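Local structure of L-Ala-D/L-Glu epimerase, a muconate lactonizing enzyme (Klebsiella pneumoniae subsp. pneumoniae MGH 78578, 3FCP) at residues E8-S12 / I72-T77; W13-P18 / L367-R372; Q33-V38 / G50-T54; E63-I68 / N102-K106; L140-A144 / A166-K170. The protein belongs to the muconate lactonizing enzyme group of the enolase superfamily, joining an N-terminal capping domain to a TIM-barrel-type domain that holds a magnesium ion. All coordinates share one frame; numbering follows the deposited sequence.

Interaction 1: E8-S12 / I72-T77; sequences EQIES and ITHYLT
Ile-10 and Ile-72 supply the apolar centre of this strand-on-helix contact. Their side chains lie roughly perpendicular and touch through the branch methyls, Ile-10 CG2 lying 4.1 Å from Ile-72 CG2. With chi1 at -68°, Ile-10 sets CG2 opposite its backbone N, which also carries this methyl past Thr-77, whose OG1 is 3.5 Å from Ile-10 CG2. Two residues further along the strand, Ser-12 lays its methylene against Ile-72, Ser-12 CB being 3.9 Å from Ile-72 CG2.

The polar part is indirect, since no hydrogen bond links strand and helix. A single water donates to Ile-10 O at 2.8 Å and to Thr-77 OG1 at 2.7 Å. Thr-77 OG1 in turn gives its own proton to Ile-72 O (2.6 Å), approaching from above the carbonyl plane, and Thr-77 N bonds to that same oxygen at 2.9 Å. This doubly used carbonyl belongs to a wider, pi-type turn of the helix. On the strand, Gln-9 NE2 folds over to donate to Ile-10 O, the carbonyl of the next residue.

From helix 65-80, Tyr-75 OH hydrogen-bonds Glu-66 of the second subunit. Glu-8 and Gln-9 together face Thr-41 in a classic beta bulge. The whole is a helix packed nearly antiparallel on the edge strand of a three-stranded antiparallel sheet, as in the alpha+beta N-terminal domain of the enolase superfamily.

Interaction 2: W13-P18 / L367-R372; sequences WIVDVP and LHFYTR
Arg-372 meets Asp-16 side-on, spending two nitrogens on the two carboxylate oxygens. Arg-372 NE reaches Asp-16 OD2 and Arg-372 NH2 reaches Asp-16 OD1, each at 2.9 Å and each on a syn lone pair. The two planes are only 23° apart, which lets both bonds stay nearly straight. Arg-372 holds CG opposite its backbone N (chi1 -178°), and a bend at chi3 turns this edge to Asp-16. Ile-14 CG2 rests over one guanidinium face, 3.5 Å from Arg-372 CZ, so edge and face are both held.

The backbones supply the next layer. Arg-372 N donates almost straight to Ile-14 O (2.8 Å, 177°), and Asp-16 N donates to Tyr-370 O at 3.0 Å, making a single beta bridge between Val-15 and Thr-371. Apolar groups then fill the surroundings. Leu-367 CD2 sits 3.5 Å from the centroid of the Trp-13 six-membered ring, nearly on the ring normal, a CH-pi contact over the face. Val-15 divides its branches, CG2 packing on Leu-367 CD1 while CG1 presses to 3.3 Å from Tyr-370 CB. Pro-18 CD touches Tyr-370 CE1 at 3.6 Å.

Further out, Ser-34 hydrogen-bonds Asp-16 OD1, Glu-66 forms a salt bridge with Arg-372 NH1, and Asp-336 hydrogen-bonds the Tyr-370 hydroxyl. Trp-13, Val-15 and Val-17 pair their backbones with strand 33-42, while Ile-14 and Asp-16 turn theirs to the tail. The arrangement is that of a C-terminal helix and tail returning to the edge strand of the N-terminal domain in a two-domain enolase-superfamily fold.

Interaction 3: Q33-V38 / G50-T54; sequences QSLVIV and GEATT
Ile-37 reaches over the aliphatic stem of Glu-51, its CD1 lying 3.8 Å from Glu-51 CG, because a chi2 of -62° folds the ethyl arm across to the neighbouring strand. On the same face Leu-35 CD2 abuts a pair of oxygens, 3.0 Å from Thr-53 OG1 and 3.2 Å from Glu-51 OE2. Those oxygens are themselves joined: Thr-53 OG1 donates to the anti lone pair of Glu-51 OE2 at 2.7 Å. The carboxylate also accepts from the backbone N of Gly-306 and Gly-309, which ties this face of the sheet to the barrel domain.

The strands form the second hairpin of the antiparallel meander that opens the enolase-type N-terminal domain. Val-36 and Ala-52 are a hydrogen-bonded pair, Val-36 N giving to Ala-52 O and Ala-52 N to Val-36 O (2.9 Å); Val-38 and Gly-50 repeat the pattern. At Gly-50 the fit is close, with Val-38 CG1 only 3.3 Å from Gly-50 O.

Helices 65-80 and 103-121 cover the face bearing Val-36, Val-38 and Ala-52. At the far end the amide of Gln-33 meets a methyl, NE2 lying 3.4 Å from Thr-53 CG2, while the same nitrogen donates to Leu-304 O.

Interaction 4: E63-I68 / N102-K106; sequences ESPEAI and NTFAK
Glu-63 sends its side chain straight at the start of the helix that carries Phe-104. From CB, which points toward that helix, the chain runs out extended through CG (chi2 180°) and brings Glu-63 CD to 3.5 Å from Asn-102 CA. Glu-63 OE1 accepts from Phe-104 N at 3.1 Å, met on the syn side but 26° out of the carboxylate plane, and the bond is bent, with 138° at the hydrogen. Glu-63 OE2 sits 3.4 Å from Phe-104 CD2, the carboxylate and ring planes steeply inclined to each other.

Next to the carboxylate the contact turns apolar. Ile-68 CD1 packs on Phe-104 CB at 3.5 Å, and Ile-68 CG2 comes to 4.2 Å from Ala-105 CB. Ser-64 caps its own helix, its OG accepting from Ala-67 N. Asn-102 bonds through ND2 to Lys-100 O and to Val-62 O of the second subunit.

Asn-102 holds the N-cap position of helix 103-121 yet makes no side-chain capping bond; Glu-63 bonds a first-turn N-H instead, and its negative charge would suit the positive end of the helix dipole. Two helix starts thus meet in the N-terminal domain, one having an N-H bonded by an acidic residue distant in sequence.

Interaction 5: L140-A144 / A166-K170; sequences LWTLA and AFKLK
Leu-143 and Leu-169 run alongside each other in the same direction and form the close-packed face of two parallel strands. Leu-143 CD1 comes to 3.5 Å from Leu-169 CD2 and also rests on Phe-167 CB at 3.9 Å, crossing that side chain at a slant. The backbone is drawn together just here: Lys-168 N donates to Trp-141 O at 3.0 Å, and Leu-143 N donates to Lys-168 O at 2.9 Å. On the other face Thr-142 runs alongside Lys-168, with Thr-142 OG1 3.6 Å from Lys-168 CB; this hydroxyl is buried and has no polar partner in the model. With CG opposite its backbone N (chi1 166°) and the rest extended, Lys-168 carries NZ past Thr-142 to salt bridges with Glu-327, Glu-225 and Asp-199.

Toward the strands' C-terminal ends the contact slackens. The bond from Lys-170 N to Leu-143 O is weak at 3.4 Å, and a water gives one proton to Leu-143 O (2.7 Å) and the other to Lys-170 O. Ala-144 is exposed and touches Lys-170 merely through CB. The Lys-170 side chain is bent and lies about 6 Å from the magnesium ion; with Lys-168 it fits the Lys-x-Lys motif of the muconate lactonizing enzyme subgroup.

Helix 148-158, the connection of this beta-alpha-beta unit, covers Leu-143 and Phe-167, and its Glu-154 hydrogen-bonds Trp-141 NE1. Strand 195-199 flanks 166-170 on the side away from 136-143, continuing the parallel sheet of the barrel.

How the interactions relate
Four of the five contacts gather about the N-terminal domain, and interaction 5 stands apart in the barrel, its centre about 36 Å from that of interaction 1. Strand 7-17 serves interactions 1 and 2 and pairs with strand 33-42 of interaction 3, while helix 65-80 serves interactions 1 and 4. Interactions 3 and 4 are closest, with centres about 9 Å apart, where sheet and helices meet. Along the chain, interaction 3 is nested within the loop closed by interaction 1, and interactions 3, 4 and 5 all fall inside that closed by interaction 2. The C-terminal tail returns to the first strand after the barrel has been laid down in sequence, joining both ends of the fold.

Interaction 1: E8-S12 / I72-T77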
# COMPACT_ATOMS: atom_id res chain seq x y z
N GLU A 8 2.31 36.52 38.57
CA GLU A 8 1.41 37.25 39.45
C GLU A 8 0.25 37.88 38.71
O GLU A 8 -0.86 37.93 39.23
CB GLU A 8 2.17 38.33 40.22
CG GLU A 8 2.90 37.78 41.43
CD GLU A 8 3.15 38.82 42.50
OE1 GLU A 8 3.36 38.41 43.67
OE2 GLU A 8 3.14 40.03 42.19
N GLN A 9 0.51 38.35 37.50
CA GLN A 9 -0.56 38.96 36.73
C GLN A 9 -0.36 38.80 35.23
O GLN A 9 0.76 38.67 34.74
CB GLN A 9 -0.68 40.44 37.08
CG GLN A 9 -1.92 41.08 36.48
CD GLN A 9 -3.21 40.44 36.99
OE1 GLN A 9 -3.68 40.75 38.09
NE2 GLN A 9 -3.76 39.52 36.21
N ILE A 10 -1.48 38.80 34.52
CA ILE A 10 -1.50 38.69 33.07
C ILE A 10 -2.52 39.71 32.56
O ILE A 10 -3.68 39.69 32.96
CB ILE A 10 -1.90 37.27 32.60
CG1 ILE A 10 -0.81 36.26 32.97
CG2 ILE A 10 -2.12 37.26 31.09
CD1 ILE A 10 -1.14 34.81 32.62
N GLU A 11 -2.06 40.61 31.71
CA GLU A 11 -2.91 41.64 31.13
C GLU A 11 -2.90 41.42 29.62
O GLU A 11 -1.96 40.84 29.09
CB GLU A 11 -2.34 43.04 31.40
CG GLU A 11 -2.17 43.42 32.86
CD GLU A 11 -1.23 44.61 33.02
OE1 GLU A 11 0.00 44.40 33.05
OE2 GLU A 11 -1.72 45.76 33.09
N SER A 12 -3.94 41.88 28.93
CA SER A 12 -3.99 41.76 27.48
C SER A 12 -4.89 42.85 26.93
O SER A 12 -5.83 43.29 27.59
CB SER A 12 -4.49 40.37 27.05
OG SER A 12 -5.85 40.16 27.37
N ILE A 72 -7.36 34.24 26.61
CA ILE A 72 -6.37 34.74 27.56
C ILE A 72 -7.01 35.21 28.87
O ILE A 72 -6.58 34.82 29.95
CB ILE A 72 -5.57 35.91 26.93
CG1 ILE A 72 -4.73 35.38 25.78
CG2 ILE A 72 -4.70 36.59 28.00
CD1 ILE A 72 -4.08 36.44 24.92
N THR A 73 -8.04 36.04 28.76
CA THR A 73 -8.72 36.58 29.94
C THR A 73 -9.46 35.55 30.80
O THR A 73 -9.20 35.45 32.00
CB THR A 73 -9.75 37.67 29.53
OG1 THR A 73 -9.08 38.73 28.85
CG2 THR A 73 -10.45 38.23 30.78
N HIS A 74 -10.35 34.79 30.18
CA HIS A 74 -11.16 33.82 30.91
C HIS A 74 -10.57 32.46 31.25
O HIS A 74 -11.00 31.84 32.21
CB HIS A 74 -12.47 33.57 30.18
CG HIS A 74 -13.35 34.78 30.09
ND1 HIS A 74 -13.15 35.79 29.17
CD2 HIS A 74 -14.43 35.14 30.82
CE1 HIS A 74 -14.06 36.72 29.34
NE2 HIS A 74 -14.85 36.36 30.34
N TYR A 75 -9.58 32.00 30.48
CA TYR A 75 -9.02 30.68 30.72
C TYR A 75 -7.54 30.61 31.06
O TYR A 75 -7.17 30.05 32.09
CB TYR A 75 -9.34 29.79 29.52
CG TYR A 75 -10.83 29.59 29.33
CD1 TYR A 75 -11.53 28.69 30.13
CD2 TYR A 75 -11.55 30.36 28.43
CE1 TYR A 75 -12.92 28.56 30.04
CE2 TYR A 75 -12.94 30.25 28.32
CZ TYR A 75 -13.62 29.35 29.13
OH TYR A 75 -14.99 29.25 29.06
N LEU A 76 -6.69 31.16 30.21
CA LEU A 76 -5.26 31.11 30.47
C LEU A 76 -4.83 31.88 31.72
O LEU A 76 -3.97 31.42 32.47
CB LEU A 76 -4.49 31.61 29.24
CG LEU A 76 -4.49 30.60 28.09
CD1 LEU A 76 -4.10 31.29 26.77
CD2 LEU A 76 -3.53 29.46 28.42
N THR A 77 -5.44 33.04 31.96
CA THR A 77 -5.06 33.85 33.12
C THR A 77 -5.30 33.14 34.45
O THR A 77 -4.38 33.01 35.26
CB THR A 77 -5.76 35.21 33.08
OG1 THR A 77 -5.30 35.95 31.94
CG2 THR A 77 -5.45 36.02 34.35
O HOH W 1 -5.86 38.55 31.61

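Interaction 2: W13-P18 / L367-R372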
# COMPACT_ATOMS: atom_id res chain seq x y z
N TRP A 13 -4.58 43.30 25.72
CA TRP A 13 -5.34 44.35 25.07
C TRP A 13 -5.47 44.05 23.59
O TRP A 13 -4.57 43.44 23.00
CB TRP A 13 -4.61 45.69 25.17
CG TRP A 13 -4.18 46.10 26.54
CD1 TRP A 13 -4.86 46.93 27.39
CD2 TRP A 13 -2.95 45.77 27.19
NE1 TRP A 13 -4.12 47.14 28.53
CE2 TRP A 13 -2.94 46.44 28.43
CE3 TRP A 13 -1.85 44.98 26.83
CZ2 TRP A 13 -1.87 46.35 29.33
CZ3 TRP A 13 -0.78 44.89 27.73
CH2 TRP A 13 -0.80 45.57 28.96
N ILE A 14 -6.59 44.46 23.00
CA ILE A 14 -6.76 44.29 21.57
C ILE A 14 -6.33 45.66 21.07
O ILE A 14 -6.88 46.68 21.48
CB ILE A 14 -8.23 44.05 21.17
CG1 ILE A 14 -8.69 42.68 21.67
CG2 ILE A 14 -8.35 44.13 19.65
CD1 ILE A 14 -10.12 42.31 21.29
N VAL A 15 -5.32 45.68 20.22
CA VAL A 15 -4.79 46.93 19.70
C VAL A 15 -5.02 47.03 18.20
O VAL A 15 -4.69 46.11 17.46
CB VAL A 15 -3.29 47.03 19.98
CG1 VAL A 15 -2.76 48.37 19.52
CG2 VAL A 15 -3.03 46.84 21.46
N ASP A 16 -5.60 48.15 17.77
CA ASP A 16 -5.85 48.38 16.36
C ASP A 16 -4.86 49.42 15.88
O ASP A 16 -4.97 50.60 16.22
CB ASP A 16 -7.29 48.86 16.13
CG ASP A 16 -8.32 47.82 16.54
OD1 ASP A 16 -8.13 46.64 16.19
OD2 ASP A 16 -9.31 48.19 17.19
N VAL A 17 -3.89 48.97 15.10
CA VAL A 17 -2.86 49.84 14.56
C VAL A 17 -3.08 50.07 13.08
O VAL A 17 -3.48 49.15 12.36
CB VAL A 17 -1.45 49.23 14.78
CG1 VAL A 17 -1.14 49.15 16.26
CG2 VAL A 17 -1.38 47.84 14.15
N PRO A 18 -2.84 51.30 12.61
CA PRO A 18 -3.02 51.66 11.20
C PRO A 18 -1.98 51.03 10.28
O PRO A 18 -0.80 50.90 10.63
CB PRO A 18 -2.92 53.18 11.23
CG PRO A 18 -1.91 53.41 12.29
CD PRO A 18 -2.36 52.46 13.38
N LEU A 367 0.51 52.01 23.33
CA LEU A 367 -0.36 50.89 23.69
C LEU A 367 -1.75 51.40 24.02
O LEU A 367 -2.74 50.94 23.45
CB LEU A 367 0.19 50.13 24.89
CG LEU A 367 -0.70 48.99 25.39
CD1 LEU A 367 -0.87 47.94 24.30
CD2 LEU A 367 -0.08 48.37 26.64
N HIS A 368 -1.82 52.37 24.93
CA HIS A 368 -3.09 52.93 25.34
C HIS A 368 -3.77 53.70 24.21
O HIS A 368 -4.99 53.62 24.04
CB HIS A 368 -2.89 53.84 26.56
CG HIS A 368 -2.30 53.13 27.74
ND1 HIS A 368 -2.84 51.97 28.25
CD2 HIS A 368 -1.23 53.42 28.52
CE1 HIS A 368 -2.12 51.57 29.29
NE2 HIS A 368 -1.13 52.43 29.47
N PHE A 369 -2.99 54.42 23.42
CA PHE A 369 -3.56 55.18 22.31
C PHE A 369 -4.27 54.27 21.31
O PHE A 369 -5.39 54.56 20.88
CB PHE A 369 -2.46 55.96 21.59
CG PHE A 369 -2.98 56.87 20.50
CD1 PHE A 369 -3.66 58.04 20.82
CD2 PHE A 369 -2.79 56.54 19.16
CE1 PHE A 369 -4.15 58.88 19.82
CE2 PHE A 369 -3.28 57.37 18.15
CZ PHE A 369 -3.96 58.55 18.48
N TYR A 370 -3.64 53.16 20.95
CA TYR A 370 -4.22 52.23 19.98
C TYR A 370 -5.12 51.13 20.53
O TYR A 370 -5.70 50.36 19.76
CB TYR A 370 -3.10 51.61 19.13
CG TYR A 370 -2.37 52.61 18.27
CD1 TYR A 370 -3.04 53.30 17.26
CD2 TYR A 370 -1.01 52.88 18.46
CE1 TYR A 370 -2.37 54.25 16.47
CE2 TYR A 370 -0.34 53.82 17.68
CZ TYR A 370 -1.03 54.50 16.68
OH TYR A 370 -0.37 55.41 15.89
N THR A 371 -5.26 51.05 21.85
CA THR A 371 -6.12 50.03 22.43
C THR A 371 -7.55 50.25 21.95
O THR A 371 -8.04 51.38 21.96
CB THR A 371 -6.11 50.07 23.97
OG1 THR A 371 -4.80 49.73 24.45
CG2 THR A 371 -7.12 49.08 24.55
N ARG A 372 -8.20 49.18 21.52
CA ARG A 372 -9.57 49.27 21.03
C ARG A 372 -10.51 49.84 22.10
O ARG A 372 -11.30 50.74 21.82
CB ARG A 372 -10.06 47.88 20.60
CG ARG A 372 -11.47 47.88 20.03
CD ARG A 372 -11.84 46.51 19.49
NE ARG A 372 -10.98 46.12 18.37
CZ ARG A 372 -11.13 45.00 17.68
NH1 ARG A 372 -12.10 44.14 17.99
NH2 ARG A 372 -10.30 44.73 16.67

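Interaction 3: Q33-V38 / G50-T54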
# COMPACT_ATOMS: atom_id res chain seq x y z
N GLN A 33 -4.76 46.85 11.48
CA GLN A 33 -4.39 45.46 11.76
C GLN A 33 -4.63 45.33 13.27
O GLN A 33 -4.16 46.16 14.05
CB GLN A 33 -2.92 45.21 11.41
CG GLN A 33 -2.35 43.90 11.98
CD GLN A 33 -3.06 42.65 11.49
OE1 GLN A 33 -4.27 42.49 11.68
NE2 GLN A 33 -2.32 41.75 10.86
N SER A 34 -5.37 44.31 13.67
CA SER A 34 -5.67 44.11 15.09
C SER A 34 -4.74 43.12 15.76
O SER A 34 -4.69 41.95 15.41
CB SER A 34 -7.12 43.64 15.25
OG SER A 34 -8.01 44.55 14.63
N LEU A 35 -4.00 43.61 16.75
CA LEU A 35 -3.06 42.77 17.49
C LEU A 35 -3.55 42.51 18.90
O LEU A 35 -4.14 43.39 19.53
CB LEU A 35 -1.69 43.47 17.60
CG LEU A 35 -1.14 44.25 16.40
CD1 LEU A 35 0.13 44.97 16.83
CD2 LEU A 35 -0.87 43.32 15.24
N VAL A 36 -3.34 41.30 19.40
CA VAL A 36 -3.70 41.01 20.79
C VAL A 36 -2.35 40.97 21.51
O VAL A 36 -1.54 40.07 21.28
CB VAL A 36 -4.42 39.67 20.97
CG1 VAL A 36 -4.72 39.46 22.45
CG2 VAL A 36 -5.74 39.67 20.18
N ILE A 37 -2.12 41.97 22.35
CA ILE A 37 -0.88 42.11 23.08
C ILE A 37 -1.07 41.66 24.52
O ILE A 37 -2.11 41.91 25.14
CB ILE A 37 -0.40 43.58 23.06
CG1 ILE A 37 -0.14 44.02 21.61
CG2 ILE A 37 0.85 43.76 23.92
CD1 ILE A 37 0.95 43.24 20.92
N VAL A 38 -0.06 40.99 25.05
CA VAL A 38 -0.11 40.52 26.42
C VAL A 38 1.11 40.96 27.21
O VAL A 38 2.21 41.08 26.67
CB VAL A 38 -0.19 38.96 26.47
CG1 VAL A 38 0.92 38.36 25.63
CG2 VAL A 38 -0.08 38.47 27.90
N GLY A 50 4.00 39.59 24.78
CA GLY A 50 3.77 38.67 23.68
C GLY A 50 2.70 39.20 22.76
O GLY A 50 2.00 40.16 23.10
N GLU A 51 2.56 38.56 21.60
CA GLU A 51 1.57 38.99 20.62
C GLU A 51 0.90 37.84 19.88
O GLU A 51 1.56 36.89 19.47
CB GLU A 51 2.24 39.90 19.58
CG GLU A 51 1.29 40.39 18.50
CD GLU A 51 1.99 41.18 17.40
OE1 GLU A 51 3.12 41.66 17.63
OE2 GLU A 51 1.40 41.33 16.31
N ALA A 52 -0.42 37.94 19.72
CA ALA A 52 -1.18 36.94 18.98
C ALA A 52 -1.98 37.77 17.98
O ALA A 52 -2.84 38.56 18.36
CB ALA A 52 -2.11 36.16 19.90
N THR A 53 -1.67 37.59 16.70
CA THR A 53 -2.34 38.33 15.64
C THR A 53 -2.79 37.41 14.51
O THR A 53 -2.20 36.35 14.29
CB THR A 53 -1.39 39.40 15.06
OG1 THR A 53 -1.13 40.40 16.05
CG2 THR A 53 -1.99 40.06 13.83
N THR A 54 -3.84 37.80 13.82
CA THR A 54 -4.32 37.03 12.69
C THR A 54 -4.68 37.97 11.55
O THR A 54 -4.50 39.19 11.65
CB THR A 54 -5.54 36.16 13.03
OG1 THR A 54 -5.80 35.28 11.94
CG2 THR A 54 -6.77 37.03 13.27

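Interaction 4: E63-I68 / N102-K106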
# COMPACT_ATOMS: atom_id res chain seq x y z
N GLU A 63 -9.33 31.36 14.81
CA GLU A 63 -9.15 32.18 16.01
C GLU A 63 -9.14 33.68 15.68
O GLU A 63 -8.24 34.17 15.01
CB GLU A 63 -7.85 31.79 16.72
CG GLU A 63 -7.83 30.35 17.24
CD GLU A 63 -6.53 29.97 17.93
OE1 GLU A 63 -6.13 30.66 18.89
OE2 GLU A 63 -5.91 28.96 17.52
N SER A 64 -10.15 34.39 16.16
CA SER A 64 -10.27 35.82 15.92
C SER A 64 -9.59 36.61 17.04
O SER A 64 -9.27 36.05 18.09
CB SER A 64 -11.74 36.23 15.86
OG SER A 64 -12.34 36.05 17.13
N PRO A 65 -9.34 37.91 16.82
CA PRO A 65 -8.70 38.70 17.87
C PRO A 65 -9.53 38.71 19.16
O PRO A 65 -8.99 38.67 20.26
CB PRO A 65 -8.58 40.09 17.24
CG PRO A 65 -8.39 39.78 15.78
CD PRO A 65 -9.42 38.67 15.56
N GLU A 66 -10.86 38.76 19.03
CA GLU A 66 -11.69 38.78 20.22
C GLU A 66 -11.74 37.42 20.94
O GLU A 66 -11.79 37.36 22.17
CB GLU A 66 -13.10 39.29 19.90
CG GLU A 66 -13.57 39.11 18.47
CD GLU A 66 -12.89 40.05 17.49
OE1 GLU A 66 -12.01 39.59 16.74
OE2 GLU A 66 -13.22 41.26 17.47
N ALA A 67 -11.70 36.32 20.18
CA ALA A 67 -11.72 34.99 20.79
C ALA A 67 -10.37 34.73 21.45
O ALA A 67 -10.28 34.07 22.49
CB ALA A 67 -12.01 33.92 19.74
N ILE A 68 -9.31 35.24 20.83
CA ILE A 68 -7.97 35.08 21.36
C ILE A 68 -7.90 35.82 22.70
O ILE A 68 -7.39 35.29 23.70
CB ILE A 68 -6.93 35.65 20.37
CG1 ILE A 68 -6.83 34.72 19.16
CG2 ILE A 68 -5.57 35.81 21.06
CD1 ILE A 68 -6.04 35.29 18.01
N ASN A 102 -6.56 26.73 20.45
CA ASN A 102 -6.28 28.09 20.87
C ASN A 102 -4.78 28.35 20.89
O ASN A 102 -4.25 28.94 21.83
CB ASN A 102 -6.88 28.34 22.26
CG ASN A 102 -8.40 28.48 22.22
OD1 ASN A 102 -8.92 29.58 22.06
ND2 ASN A 102 -9.10 27.35 22.34
N THR A 103 -4.11 27.91 19.83
CA THR A 103 -2.66 28.06 19.70
C THR A 103 -2.21 29.52 19.57
O THR A 103 -1.09 29.86 19.95
CB THR A 103 -2.13 27.26 18.48
OG1 THR A 103 -2.80 27.71 17.29
CG2 THR A 103 -2.39 25.77 18.66
N PHE A 104 -3.08 30.38 19.04
CA PHE A 104 -2.75 31.79 18.89
C PHE A 104 -2.60 32.40 20.29
O PHE A 104 -1.62 33.09 20.58
CB PHE A 104 -3.83 32.53 18.09
CG PHE A 104 -3.69 32.38 16.59
CD1 PHE A 104 -3.52 33.50 15.78
CD2 PHE A 104 -3.73 31.12 15.99
CE1 PHE A 104 -3.40 33.38 14.39
CE2 PHE A 104 -3.61 30.98 14.60
CZ PHE A 104 -3.44 32.11 13.79
N ALA A 105 -3.59 32.15 21.15
CA ALA A 105 -3.56 32.65 22.52
C ALA A 105 -2.34 32.07 23.26
O ALA A 105 -1.63 32.78 23.96
CB ALA A 105 -4.85 32.27 23.25
N LYS A 106 -2.12 30.77 23.10
CA LYS A 106 -0.98 30.11 23.76
C LYS A 106 0.34 30.70 23.29
O LYS A 106 1.28 30.86 24.07
CB LYS A 106 -1.00 28.61 23.48
CG LYS A 106 -2.15 27.88 24.16
CD LYS A 106 -2.24 26.42 23.70
CE LYS A 106 -3.37 25.69 24.42
NZ LYS A 106 -3.61 24.32 23.86
O HOH W 2 -8.39 26.88 18.29
O HOH W 3 -8.25 31.75 20.79
O HOH W 4 -10.95 30.99 22.67

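Interaction 5: L140-A144 / A166-K170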
# COMPACT_ATOMS: atom_id res chain seq x y z
N LEU A 140 11.62 38.13 2.60
CA LEU A 140 11.17 38.43 1.25
C LEU A 140 10.06 39.46 1.31
O LEU A 140 9.66 39.90 2.39
CB LEU A 140 10.69 37.15 0.56
CG LEU A 140 9.64 36.27 1.27
CD1 LEU A 140 8.27 36.95 1.25
CD2 LEU A 140 9.57 34.92 0.56
N TRP A 141 9.57 39.87 0.15
CA TRP A 141 8.49 40.85 0.08
C TRP A 141 7.32 40.24 -0.69
O TRP A 141 7.53 39.51 -1.66
CB TRP A 141 8.97 42.14 -0.61
CG TRP A 141 7.94 43.23 -0.62
CD1 TRP A 141 7.31 43.76 -1.71
CD2 TRP A 141 7.40 43.91 0.52
NE1 TRP A 141 6.41 44.72 -1.32
CE2 TRP A 141 6.45 44.84 0.04
CE3 TRP A 141 7.63 43.83 1.90
CZ2 TRP A 141 5.72 45.67 0.89
CZ3 TRP A 141 6.91 44.66 2.75
CH2 TRP A 141 5.96 45.57 2.24
N THR A 142 6.10 40.52 -0.26
CA THR A 142 4.94 39.99 -0.94
C THR A 142 4.37 41.01 -1.91
O THR A 142 4.28 42.20 -1.60
CB THR A 142 3.84 39.54 0.05
OG1 THR A 142 4.26 38.35 0.74
CG2 THR A 142 2.53 39.24 -0.67
N LEU A 143 4.01 40.53 -3.09
CA LEU A 143 3.42 41.36 -4.13
C LEU A 143 1.96 40.93 -4.20
O LEU A 143 1.65 39.83 -4.66
CB LEU A 143 4.14 41.11 -5.46
CG LEU A 143 5.64 41.43 -5.40
CD1 LEU A 143 6.34 40.92 -6.64
CD2 LEU A 143 5.83 42.93 -5.25
N ALA A 144 1.07 41.79 -3.72
CA ALA A 144 -0.36 41.47 -3.72
C ALA A 144 -1.25 42.69 -3.88
O ALA A 144 -2.31 42.78 -3.24
CB ALA A 144 -0.71 40.73 -2.44
N ALA A 166 13.80 37.93 -3.22
CA ALA A 166 12.78 36.89 -3.20
C ALA A 166 11.43 37.56 -3.08
O ALA A 166 11.27 38.51 -2.31
CB ALA A 166 13.01 35.95 -2.02
N PHE A 167 10.46 37.08 -3.84
CA PHE A 167 9.12 37.64 -3.81
C PHE A 167 8.06 36.55 -3.68
O PHE A 167 8.20 35.48 -4.26
CB PHE A 167 8.87 38.46 -5.08
CG PHE A 167 9.84 39.58 -5.28
CD1 PHE A 167 9.70 40.78 -4.59
CD2 PHE A 167 10.92 39.43 -6.15
CE1 PHE A 167 10.63 41.82 -4.75
CE2 PHE A 167 11.85 40.46 -6.32
CZ PHE A 167 11.70 41.65 -5.62
N LYS A 168 7.02 36.84 -2.92
CA LYS A 168 5.91 35.91 -2.73
C LYS A 168 4.68 36.56 -3.36
O LYS A 168 4.25 37.63 -2.93
CB LYS A 168 5.68 35.64 -1.24
CG LYS A 168 4.36 34.96 -0.92
CD LYS A 168 4.24 34.64 0.57
CE LYS A 168 2.80 34.33 0.96
NZ LYS A 168 2.67 33.78 2.34
N LEU A 169 4.13 35.92 -4.38
CA LEU A 169 2.95 36.47 -5.05
C LEU A 169 1.69 35.78 -4.57
O LEU A 169 1.63 34.55 -4.50
CB LEU A 169 3.07 36.29 -6.57
CG LEU A 169 4.45 36.36 -7.22
CD1 LEU A 169 4.28 36.28 -8.74
CD2 LEU A 169 5.17 37.62 -6.81
N LYS A 170 0.68 36.57 -4.23
CA LYS A 170 -0.57 35.99 -3.78
C LYS A 170 -1.52 35.90 -4.95
O LYS A 170 -1.70 36.87 -5.70
CB LYS A 170 -1.17 36.81 -2.63
CG LYS A 170 -0.26 36.84 -1.40
CD LYS A 170 -1.04 36.83 -0.09
CE LYS A 170 -1.78 35.51 0.12
NZ LYS A 170 -2.46 35.46 1.46
O HOH W 5 0.66 38.51 -6.80